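Local coordinates for glutaredoxin-2 (Vaccinia virus, PDB 2G2Q), which passes disulfide bonds from an upstream viral thiol oxidoreductase to virion membrane proteins, a step needed for virion morphogenesis and virus replication, at residues Ile6-Pro11 / Ser72-Asn77; Ala84-Asn89 / Ser109-Ala114; Lys2-Ile7 / Asp31-Asp36. All coordinates share one frame; numbering follows the deposited sequence.

Interaction 1. Residues Ile6-Pro11 / Ser72-Asn77. With SO4 (sulfate ion), chain D.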
loop_
_atom_site.group_PDB
_atom_site.type_symbol
_atom_site.label_atom_id
_atom_site.label_comp_id
_atom_site.label_asym_id
_atom_site.label_seq_id
_atom_site.Cartn_x
_atom_site.Cartn_y
_atom_site.Cartn_z
ATOM N N ILE A 6 3.073 -4.840 -6.743
ATOM C CA ILE A 6 4.128 -4.058 -6.120
ATOM C C ILE A 6 3.528 -3.315 -4.950
ATOM O O ILE A 6 2.648 -2.460 -5.117
ATOM C CB ILE A 6 4.799 -3.053 -7.104
ATOM C CG1 ILE A 6 5.460 -3.788 -8.276
ATOM C CG2 ILE A 6 5.863 -2.245 -6.420
ATOM C CD1 ILE A 6 4.667 -3.699 -9.517
ATOM N N ILE A 7 4.000 -3.670 -3.763
ATOM C CA ILE A 7 3.535 -3.078 -2.519
ATOM C C ILE A 7 4.546 -2.079 -1.923
ATOM O O ILE A 7 5.677 -2.437 -1.623
ATOM C CB ILE A 7 3.243 -4.184 -1.500
ATOM C CG1 ILE A 7 2.192 -5.145 -2.087
ATOM C CG2 ILE A 7 2.778 -3.580 -0.157
ATOM C CD1 ILE A 7 2.122 -6.498 -1.395
ATOM N N PHE A 8 4.107 -0.831 -1.772
ATOM C CA PHE A 8 4.864 0.222 -1.116
ATOM C C PHE A 8 4.369 0.418 0.299
ATOM O O PHE A 8 3.169 0.464 0.539
ATOM C CB PHE A 8 4.661 1.557 -1.852
ATOM C CG PHE A 8 5.403 1.664 -3.168
ATOM C CD1 PHE A 8 6.560 2.436 -3.268
ATOM C CD2 PHE A 8 4.937 1.006 -4.309
ATOM C CE1 PHE A 8 7.242 2.539 -4.491
ATOM C CE2 PHE A 8 5.615 1.102 -5.511
ATOM C CZ PHE A 8 6.766 1.860 -5.610
ATOM N N GLY A 9 5.304 0.568 1.233
ATOM C CA GLY A 9 5.003 0.961 2.614
ATOM C C GLY A 9 6.288 1.052 3.425
ATOM O O GLY A 9 7.344 0.700 2.933
ATOM N N LYS A 10 6.202 1.539 4.662
ATOM C CA LYS A 10 7.333 1.460 5.593
ATOM C C LYS A 10 7.627 0.021 5.977
ATOM O O LYS A 10 6.700 -0.763 6.221
ATOM C CB LYS A 10 7.060 2.247 6.862
ATOM C CG LYS A 10 7.610 3.654 6.830
ATOM C CD LYS A 10 7.089 4.482 7.993
ATOM C CE LYS A 10 7.656 4.013 9.295
ATOM N NZ LYS A 10 7.268 4.962 10.353
ATOM N N PRO A 11 8.918 -0.338 6.017
ATOM C CA PRO A 11 9.302 -1.649 6.502
ATOM C C PRO A 11 9.104 -1.695 8.018
ATOM O O PRO A 11 9.127 -0.650 8.685
ATOM C CB PRO A 11 10.800 -1.699 6.187
ATOM C CG PRO A 11 11.249 -0.265 6.229
ATOM C CD PRO A 11 10.089 0.477 5.628
ATOM N N SER A 72 0.465 1.359 -0.598
ATOM C CA SER A 72 -0.044 1.380 -1.943
ATOM C C SER A 72 0.339 0.113 -2.688
ATOM O O SER A 72 1.463 -0.392 -2.558
ATOM C CB SER A 72 0.483 2.610 -2.687
ATOM O OG SER A 72 0.188 3.791 -1.963
ATOM N N ILE A 73 -0.604 -0.375 -3.484
ATOM C CA ILE A 73 -0.429 -1.556 -4.310
ATOM C C ILE A 73 -0.618 -1.231 -5.811
ATOM O O ILE A 73 -1.609 -0.626 -6.222
ATOM C CB ILE A 73 -1.377 -2.683 -3.868
ATOM C CG1 ILE A 73 -1.157 -3.016 -2.383
ATOM C CG2 ILE A 73 -1.190 -3.925 -4.736
ATOM C CD1 ILE A 73 -2.187 -3.996 -1.801
ATOM N N PHE A 74 0.358 -1.645 -6.604
ATOM C CA PHE A 74 0.286 -1.557 -8.042
ATOM C C PHE A 74 0.311 -2.960 -8.636
ATOM O O PHE A 74 0.801 -3.923 -8.025
ATOM C CB PHE A 74 1.466 -0.761 -8.605
ATOM C CG PHE A 74 1.500 0.658 -8.159
ATOM C CD1 PHE A 74 2.097 1.011 -6.949
ATOM C CD2 PHE A 74 0.938 1.642 -8.933
ATOM C CE1 PHE A 74 2.114 2.328 -6.522
ATOM C CE2 PHE A 74 0.970 2.959 -8.522
ATOM C CZ PHE A 74 1.549 3.305 -7.307
ATOM N N LYS A 75 -0.213 -3.057 -9.843
ATOM C CA LYS A 75 -0.305 -4.322 -10.535
ATOM C C LYS A 75 0.440 -4.098 -11.842
ATOM O O LYS A 75 0.054 -3.246 -12.646
ATOM C CB LYS A 75 -1.782 -4.705 -10.735
ATOM C CG LYS A 75 -2.001 -6.047 -11.414
ATOM C CD LYS A 75 -3.474 -6.483 -11.416
ATOM C CE LYS A 75 -4.336 -5.672 -12.387
ATOM N NZ LYS A 75 -5.774 -6.087 -12.300
ATOM N N TYR A 76 1.540 -4.823 -12.024
ATOM C CA TYR A 76 2.344 -4.714 -13.239
ATOM C C TYR A 76 2.225 -5.971 -14.101
ATOM O O TYR A 76 2.380 -7.105 -13.607
ATOM C CB TYR A 76 3.831 -4.454 -12.909
ATOM C CG TYR A 76 4.673 -4.264 -14.150
ATOM C CD1 TYR A 76 4.407 -3.217 -15.037
ATOM C CD2 TYR A 76 5.717 -5.138 -14.461
ATOM C CE1 TYR A 76 5.169 -3.018 -16.171
ATOM C CE2 TYR A 76 6.493 -4.952 -15.613
ATOM C CZ TYR A 76 6.200 -3.890 -16.469
ATOM O OH TYR A 76 6.935 -3.685 -17.638
ATOM N N ASN A 77 1.980 -5.765 -15.391
ATOM C CA ASN A 77 1.960 -6.871 -16.342
ATOM C C ASN A 77 3.220 -6.894 -17.183
ATOM O O ASN A 77 3.341 -6.124 -18.134
ATOM C CB ASN A 77 0.699 -6.831 -17.237
ATOM C CG ASN A 77 0.587 -8.045 -18.159
ATOM O OD1 ASN A 77 1.556 -8.459 -18.818
ATOM N ND2 ASN A 77 -0.587 -8.624 -18.200
HETATM S S SO4 D . -4.867 -9.578 -13.525
HETATM O O1 SO4 D . -4.544 -8.447 -14.383
HETATM O O2 SO4 D . -5.334 -9.101 -12.225
HETATM O O3 SO4 D . -5.931 -10.345 -14.177
HETATM O O4 SO4 D . -3.685 -10.422 -13.354
#
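Ile-7 and Ile-73 form the buried side of this antiparallel pair. They sit opposite each other as a non-hydrogen-bonded pair, side chains side by side and pointing the same way, with CG1 of Ile-7 4.0 Å from CG1 of Ile-73. Helix 14-24 covers both, with Val-23 on Ile-7 and Val-19 on Ile-73.

The pairs to either side, Ile-6 with Phe-74 and Phe-8 with Ser-72, are hydrogen-bonded, Phe-8 N lying 2.8 Å from Ser-72 O. Their side chains lie on the other, partly exposed face. There the rings of Phe-8 and Phe-74 meet obliquely, planes at 75°, and Phe-8 CE2 comes within 3.8 Å of Phe-74 CD1. Farther along this face, Ile-6 CD1 rests on Tyr-76 CB at 3.6 Å. Tyr-76 has CG anti to its backbone N (chi1 -177°), and its ring leads away from strand 6-9. Lys-75, its chain bent at chi3, bonds through NZ to O2 of a sulfate at 3.0 Å, an ion probably from the crystallisation liquor.

Antiparallel pairing of strand 3-9 with strand 71-77 at the middle of a mixed sheet, with helix 14-24 over the Ile-7/Ile-73 face, belongs to the thioredoxin fold of glutaredoxins.

Interaction 2. Residues Ala84-Asn89 / Ser109-Ala114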
loop_
_atom_site.group_PDB
_atom_site.type_symbol
_atom_site.label_atom_id
_atom_site.label_comp_id
_atom_site.label_asym_id
_atom_site.label_seq_id
_atom_site.Cartn_x
_atom_site.Cartn_y
_atom_site.Cartn_z
ATOM N N ALA A 84 -1.206 -0.913 -13.442
ATOM C CA ALA A 84 -2.513 -0.674 -12.878
ATOM C C ALA A 84 -2.433 -0.171 -11.440
ATOM O O ALA A 84 -1.622 -0.648 -10.650
ATOM C CB ALA A 84 -3.351 -1.928 -12.960
ATOM N N PHE A 85 -3.280 0.805 -11.120
ATOM C CA PHE A 85 -3.428 1.347 -9.775
ATOM C C PHE A 85 -4.507 0.632 -8.988
ATOM O O PHE A 85 -5.667 0.815 -9.268
ATOM C CB PHE A 85 -3.893 2.788 -9.878
ATOM C CG PHE A 85 -2.860 3.780 -9.521
ATOM C CD1 PHE A 85 -2.710 4.194 -8.200
ATOM C CD2 PHE A 85 -2.032 4.317 -10.504
ATOM C CE1 PHE A 85 -1.724 5.145 -7.851
ATOM C CE2 PHE A 85 -1.043 5.261 -10.190
ATOM C CZ PHE A 85 -0.886 5.679 -8.861
ATOM N N VAL A 86 -4.153 -0.141 -7.973
ATOM C CA VAL A 86 -5.197 -0.789 -7.175
ATOM C C VAL A 86 -5.863 0.163 -6.157
ATOM O O VAL A 86 -5.180 0.885 -5.415
ATOM C CB VAL A 86 -4.674 -2.066 -6.489
ATOM C CG1 VAL A 86 -5.803 -2.824 -5.838
ATOM C CG2 VAL A 86 -3.958 -2.965 -7.508
ATOM N N ASP A 87 -7.203 0.158 -6.144
ATOM C CA ASP A 87 -7.997 0.941 -5.191
ATOM C C ASP A 87 -8.367 0.124 -3.936
ATOM O O ASP A 87 -9.451 -0.474 -3.844
ATOM C CB ASP A 87 -9.232 1.524 -5.869
ATOM C CG ASP A 87 -9.972 2.512 -4.990
ATOM O OD1 ASP A 87 -10.989 3.088 -5.444
ATOM O OD2 ASP A 87 -9.549 2.713 -3.834
ATOM N N ILE A 88 -7.469 0.162 -2.954
ATOM C CA ILE A 88 -7.517 -0.733 -1.792
ATOM C C ILE A 88 -8.267 -0.242 -0.545
ATOM O O ILE A 88 -8.475 -1.015 0.391
ATOM C CB ILE A 88 -6.102 -1.084 -1.345
ATOM C CG1 ILE A 88 -5.385 0.186 -0.857
ATOM C CG2 ILE A 88 -5.376 -1.799 -2.471
ATOM C CD1 ILE A 88 -4.005 -0.046 -0.337
ATOM N N ASN A 89 -8.668 1.026 -0.534
ATOM C CA ASN A 89 -9.254 1.633 0.658
ATOM C C ASN A 89 -10.428 0.865 1.265
ATOM O O ASN A 89 -10.469 0.664 2.487
ATOM C CB ASN A 89 -9.646 3.082 0.386
ATOM C CG ASN A 89 -8.443 3.981 0.193
ATOM O OD1 ASN A 89 -7.541 3.681 -0.594
ATOM N ND2 ASN A 89 -8.423 5.102 0.912
ATOM N N SER A 109 -10.792 -8.813 -5.053
ATOM C CA SER A 109 -11.646 -8.148 -6.045
ATOM C C SER A 109 -11.002 -6.880 -6.591
ATOM O O SER A 109 -10.942 -6.700 -7.809
ATOM C CB SER A 109 -13.011 -7.764 -5.462
ATOM O OG SER A 109 -13.682 -8.868 -4.895
ATOM N N GLU A 110 -10.548 -6.003 -5.690
ATOM C CA GLU A 110 -10.000 -4.709 -6.081
ATOM C C GLU A 110 -8.742 -4.869 -6.940
ATOM O O GLU A 110 -8.526 -4.109 -7.900
ATOM C CB GLU A 110 -9.712 -3.843 -4.848
ATOM C CG GLU A 110 -10.980 -3.506 -4.028
ATOM C CD GLU A 110 -10.678 -2.779 -2.708
ATOM O OE1 GLU A 110 -11.402 -1.813 -2.379
ATOM O OE2 GLU A 110 -9.718 -3.165 -1.998
ATOM N N ILE A 111 -7.914 -5.855 -6.587
ATOM C CA ILE A 111 -6.702 -6.153 -7.343
ATOM C C ILE A 111 -7.076 -6.705 -8.724
ATOM O O ILE A 111 -6.435 -6.404 -9.725
ATOM C CB ILE A 111 -5.817 -7.189 -6.608
ATOM C CG1 ILE A 111 -5.143 -6.556 -5.399
ATOM C CG2 ILE A 111 -4.761 -7.792 -7.554
ATOM C CD1 ILE A 111 -4.544 -7.608 -4.468
ATOM N N GLU A 112 -8.118 -7.517 -8.766
ATOM C CA GLU A 112 -8.479 -8.159 -10.006
ATOM C C GLU A 112 -9.146 -7.227 -11.009
ATOM O O GLU A 112 -8.979 -7.410 -12.202
ATOM C CB GLU A 112 -9.285 -9.433 -9.741
ATOM C CG GLU A 112 -8.376 -10.564 -9.242
ATOM C CD GLU A 112 -9.117 -11.848 -8.953
ATOM O OE1 GLU A 112 -8.534 -12.926 -9.202
ATOM O OE2 GLU A 112 -10.281 -11.789 -8.483
ATOM N N LYS A 113 -9.850 -6.215 -10.515
ATOM C CA LYS A 113 -10.592 -5.256 -11.350
ATOM C C LYS A 113 -9.752 -4.054 -11.787
ATOM O O LYS A 113 -10.169 -3.279 -12.636
ATOM C CB LYS A 113 -11.809 -4.724 -10.592
ATOM C CG LYS A 113 -12.918 -5.728 -10.317
ATOM C CD LYS A 113 -13.769 -5.250 -9.125
ATOM C CE LYS A 113 -15.270 -5.376 -9.383
ATOM N NZ LYS A 113 -15.883 -6.709 -9.071
ATOM N N ALA A 114 -8.590 -3.877 -11.179
ATOM C CA ALA A 114 -7.732 -2.738 -11.476
ATOM C C ALA A 114 -7.359 -2.715 -12.970
ATOM O O ALA A 114 -6.827 -3.683 -13.493
ATOM C CB ALA A 114 -6.489 -2.799 -10.605
HETATM O O HOH W 1 -8.990 -1.380 -8.097
#
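The C-terminal helix of the thioredoxin fold, helix 104-113, packs here against the end of strand 82-85 and the turn that follows it. Val-86, just past the strand, carries most of the apolar contact. Its two methyls divide the work: CG1, anti to the backbone N (chi1 -172°), lies over the last turn of the helix, 3.6 Å from Glu-110 O and 3.8 Å from CG1 of Ile-111, while CG2 meets the CB of Ala-114 at 4.0 Å. Ala-84, one step back on the same side of the strand, adds its own methyl, CB to CB 4.0 Å from Ala-114, a contact of methyl on methyl.

The apolar patch continues beyond the two segments. Val-86 and Ile-88 also touch Ile-73 of the neighbouring strand, and Ile-111 leans on Leu-26 and Tyr-30. Lys-75 reaches in from strand 71-77 to the C-terminal end of the helix, where its NZ is hydrogen-bonded to the carbonyls of Ile-111 and Ala-114.

Toward solvent the character changes. Glu-110 turns its CB toward the turn, and its chain, extended beyond CG, runs toward the backbone of Asp-87 and Ile-88. The model is too crowded there for the placement of the carboxylate to be more than doubtful. Glu-110 OE2 and Ser-91 OG share a weak hydrogen bond, and the same hydroxyl is hydrogen-bonded to Ile-88 O.

The direct contact is thus mainly apolar, and a water supplies the polar link between the backbones: it accepts from Asp-87 N at 3.1 Å and donates to Glu-110 O at 2.8 Å.

Interaction 3. Residues Lys2-Ile7 / Asp31-Asp36. With SO4 (sulfate ion), chain D.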
loop_
_atom_site.group_PDB
_atom_site.type_symbol
_atom_site.label_atom_id
_atom_site.label_comp_id
_atom_site.label_asym_id
_atom_site.label_seq_id
_atom_site.Cartn_x
_atom_site.Cartn_y
_atom_site.Cartn_z
ATOM N N LYS A 2 2.939 -14.798 -14.624
ATOM C CA LYS A 2 2.212 -14.125 -13.557
ATOM C C LYS A 2 2.391 -12.621 -13.653
ATOM O O LYS A 2 3.424 -12.123 -14.088
ATOM C CB LYS A 2 2.616 -14.653 -12.177
ATOM C CG LYS A 2 1.905 -15.942 -11.779
ATOM C CD LYS A 2 2.879 -16.945 -11.202
ATOM C CE LYS A 2 2.835 -17.014 -9.682
ATOM N NZ LYS A 2 2.422 -18.376 -9.209
ATOM N N ASN A 3 1.355 -11.894 -13.288
ATOM C CA ASN A 3 1.494 -10.475 -13.151
ATOM C C ASN A 3 2.102 -10.189 -11.777
ATOM O O ASN A 3 2.096 -11.049 -10.895
ATOM C CB ASN A 3 0.147 -9.780 -13.384
ATOM C CG ASN A 3 -0.350 -9.944 -14.824
ATOM O OD1 ASN A 3 0.406 -9.754 -15.779
ATOM N ND2 ASN A 3 -1.630 -10.293 -14.982
ATOM N N VAL A 4 2.645 -8.990 -11.611
ATOM C CA VAL A 4 3.352 -8.621 -10.398
ATOM C C VAL A 4 2.559 -7.574 -9.603
ATOM O O VAL A 4 2.155 -6.542 -10.149
ATOM C CB VAL A 4 4.748 -8.071 -10.753
ATOM C CG1 VAL A 4 5.623 -7.998 -9.532
ATOM C CG2 VAL A 4 5.410 -8.957 -11.809
ATOM N N LEU A 5 2.312 -7.859 -8.327
ATOM C CA LEU A 5 1.856 -6.845 -7.384
ATOM C C LEU A 5 3.073 -6.175 -6.744
ATOM O O LEU A 5 3.993 -6.860 -6.291
ATOM C CB LEU A 5 0.942 -7.441 -6.305
ATOM C CG LEU A 5 -0.328 -8.136 -6.838
ATOM C CD1 LEU A 5 -1.155 -8.869 -5.737
ATOM C CD2 LEU A 5 -1.196 -7.180 -7.666
ATOM N N ILE A 6 3.073 -4.840 -6.743
ATOM C CA ILE A 6 4.128 -4.058 -6.120
ATOM C C ILE A 6 3.528 -3.315 -4.950
ATOM O O ILE A 6 2.648 -2.460 -5.117
ATOM C CB ILE A 6 4.799 -3.053 -7.104
ATOM C CG1 ILE A 6 5.460 -3.788 -8.276
ATOM C CG2 ILE A 6 5.863 -2.245 -6.420
ATOM C CD1 ILE A 6 4.667 -3.699 -9.517
ATOM N N ILE A 7 4.000 -3.670 -3.763
ATOM C CA ILE A 7 3.535 -3.078 -2.519
ATOM C C ILE A 7 4.546 -2.079 -1.923
ATOM O O ILE A 7 5.677 -2.437 -1.623
ATOM C CB ILE A 7 3.243 -4.184 -1.500
ATOM C CG1 ILE A 7 2.192 -5.145 -2.087
ATOM C CG2 ILE A 7 2.778 -3.580 -0.157
ATOM C CD1 ILE A 7 2.122 -6.498 -1.395
ATOM N N ASP A 31 3.181 -12.754 -8.663
ATOM C CA ASP A 31 4.478 -12.451 -8.058
ATOM C C ASP A 31 4.321 -11.175 -7.216
ATOM O O ASP A 31 3.519 -10.299 -7.538
ATOM C CB ASP A 31 5.559 -12.251 -9.126
ATOM C CG ASP A 31 5.887 -13.525 -9.873
ATOM O OD1 ASP A 31 5.706 -14.625 -9.298
ATOM O OD2 ASP A 31 6.325 -13.435 -11.049
ATOM N N ILE A 32 5.083 -11.089 -6.132
ATOM C CA ILE A 32 4.981 -9.976 -5.189
ATOM C C ILE A 32 6.350 -9.340 -4.980
ATOM O O ILE A 32 7.353 -10.047 -4.807
ATOM C CB ILE A 32 4.421 -10.445 -3.820
ATOM C CG1 ILE A 32 3.023 -11.039 -4.006
ATOM C CG2 ILE A 32 4.383 -9.291 -2.823
ATOM C CD1 ILE A 32 2.635 -12.052 -2.945
ATOM N N LEU A 33 6.378 -8.011 -5.017
ATOM C CA LEU A 33 7.580 -7.255 -4.719
ATOM C C LEU A 33 7.239 -6.142 -3.755
ATOM O O LEU A 33 6.127 -5.589 -3.807
ATOM C CB LEU A 33 8.187 -6.640 -5.973
ATOM C CG LEU A 33 8.768 -7.515 -7.070
ATOM C CD1 LEU A 33 9.144 -6.572 -8.189
ATOM C CD2 LEU A 33 9.980 -8.319 -6.615
ATOM N N HIS A 34 8.212 -5.839 -2.891
ATOM C CA HIS A 34 8.112 -4.823 -1.847
ATOM C C HIS A 34 9.077 -3.707 -2.113
ATOM O O HIS A 34 10.286 -3.931 -2.255
ATOM C CB HIS A 34 8.417 -5.421 -0.456
ATOM C CG HIS A 34 7.383 -6.390 -0.007
ATOM N ND1 HIS A 34 7.391 -7.711 -0.399
ATOM C CD2 HIS A 34 6.249 -6.213 0.715
ATOM C CE1 HIS A 34 6.327 -8.319 0.099
ATOM N NE2 HIS A 34 5.614 -7.431 0.770
ATOM N N VAL A 35 8.538 -2.499 -2.168
ATOM C CA VAL A 35 9.374 -1.316 -2.125
ATOM C C VAL A 35 9.229 -0.742 -0.722
ATOM O O VAL A 35 8.124 -0.438 -0.266
ATOM C CB VAL A 35 9.009 -0.303 -3.227
ATOM C CG1 VAL A 35 10.090 0.766 -3.376
ATOM C CG2 VAL A 35 8.826 -1.032 -4.566
ATOM N N ASP A 36 10.348 -0.655 -0.018
ATOM C CA ASP A 36 10.357 -0.059 1.300
ATOM C C ASP A 36 10.486 1.440 1.169
ATOM O O ASP A 36 11.324 1.939 0.413
ATOM C CB ASP A 36 11.535 -0.579 2.113
ATOM C CG ASP A 36 11.360 -2.017 2.559
ATOM O OD1 ASP A 36 10.249 -2.578 2.445
ATOM O OD2 ASP A 36 12.354 -2.586 3.045
HETATM S S SO4 D . -4.867 -9.578 -13.525
HETATM O O1 SO4 D . -4.544 -8.447 -14.383
HETATM O O2 SO4 D . -5.334 -9.101 -12.225
HETATM O O3 SO4 D . -5.931 -10.345 -14.177
HETATM O O4 SO4 D . -3.685 -10.422 -13.354
#
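Val-4 and Leu-33 cross obliquely on one face of a parallel strand pair, the two strands of the beta-alpha-beta unit that opens this thioredoxin fold. Val-4 CG1, anti to the backbone N (chi1 -166°), is the branch that touches, 4.0 Å from Leu-33 CG. Farther up the same face Ile-6 and Val-35 lie side by side and point the same way, methyl to methyl, with CG2 of Ile-6 3.7 Å from CG2 of Val-35.

The opposite face is the one under helix 14-24. Ile-7 comes in at a slant to Ile-32 there, its CD1 3.9 Å from Ile-32 CG2, and also lies near the His-34 ring, whose NE2 is hydrogen-bonded to Ser-20 of the helix.

Between the faces, Leu-5 and Ile-7 each use both N and O toward the partner strand. Leu-5 pairs with Asp-31 O and Leu-33 N, Ile-7 with Leu-33 O and Val-35 N, and the Ile-7 N to Leu-33 O bond, 2.9 Å, is nearly straight at 173°. The ladder frays at its start, where Asp-31 N gives Asn-3 O only a weak bond. Asn-3 ND2 donates to O4 of the sulfate at 2.6 Å (154° at the hydrogen).

At that exposed end Lys-2 crosses Asp-31 at about a right angle. Its NZ bonds instead to Lys-27 O, and what meets the carboxylate is carbon: Lys-2 CE lies 3.8 Å from Asp-31 OD1.

How the interactions relate
Interactions 1 and 3 hold opposite edges of strand 3-9, sharing Ile-6 and Ile-7: antiparallel to strand 71-77 near the middle of the chain, parallel to the outermost strand 30-36. Interactions 1 and 2 are both partly buried, interaction 3 a surface contact. Interactions 1 and 3 rely on backbone ladders, whereas interaction 2, also away from the centre, joins helix to strand through apolar side chains and a bridging water. The backbone bond of Lys-75 O with Ala-84 N links interactions 1 and 2, and Ile-111 CG2 meets Leu-5 CD2 between interactions 2 and 3. The sulfate touched by interactions 1 and 3 is also held by Tyr-30 and Tyr-116.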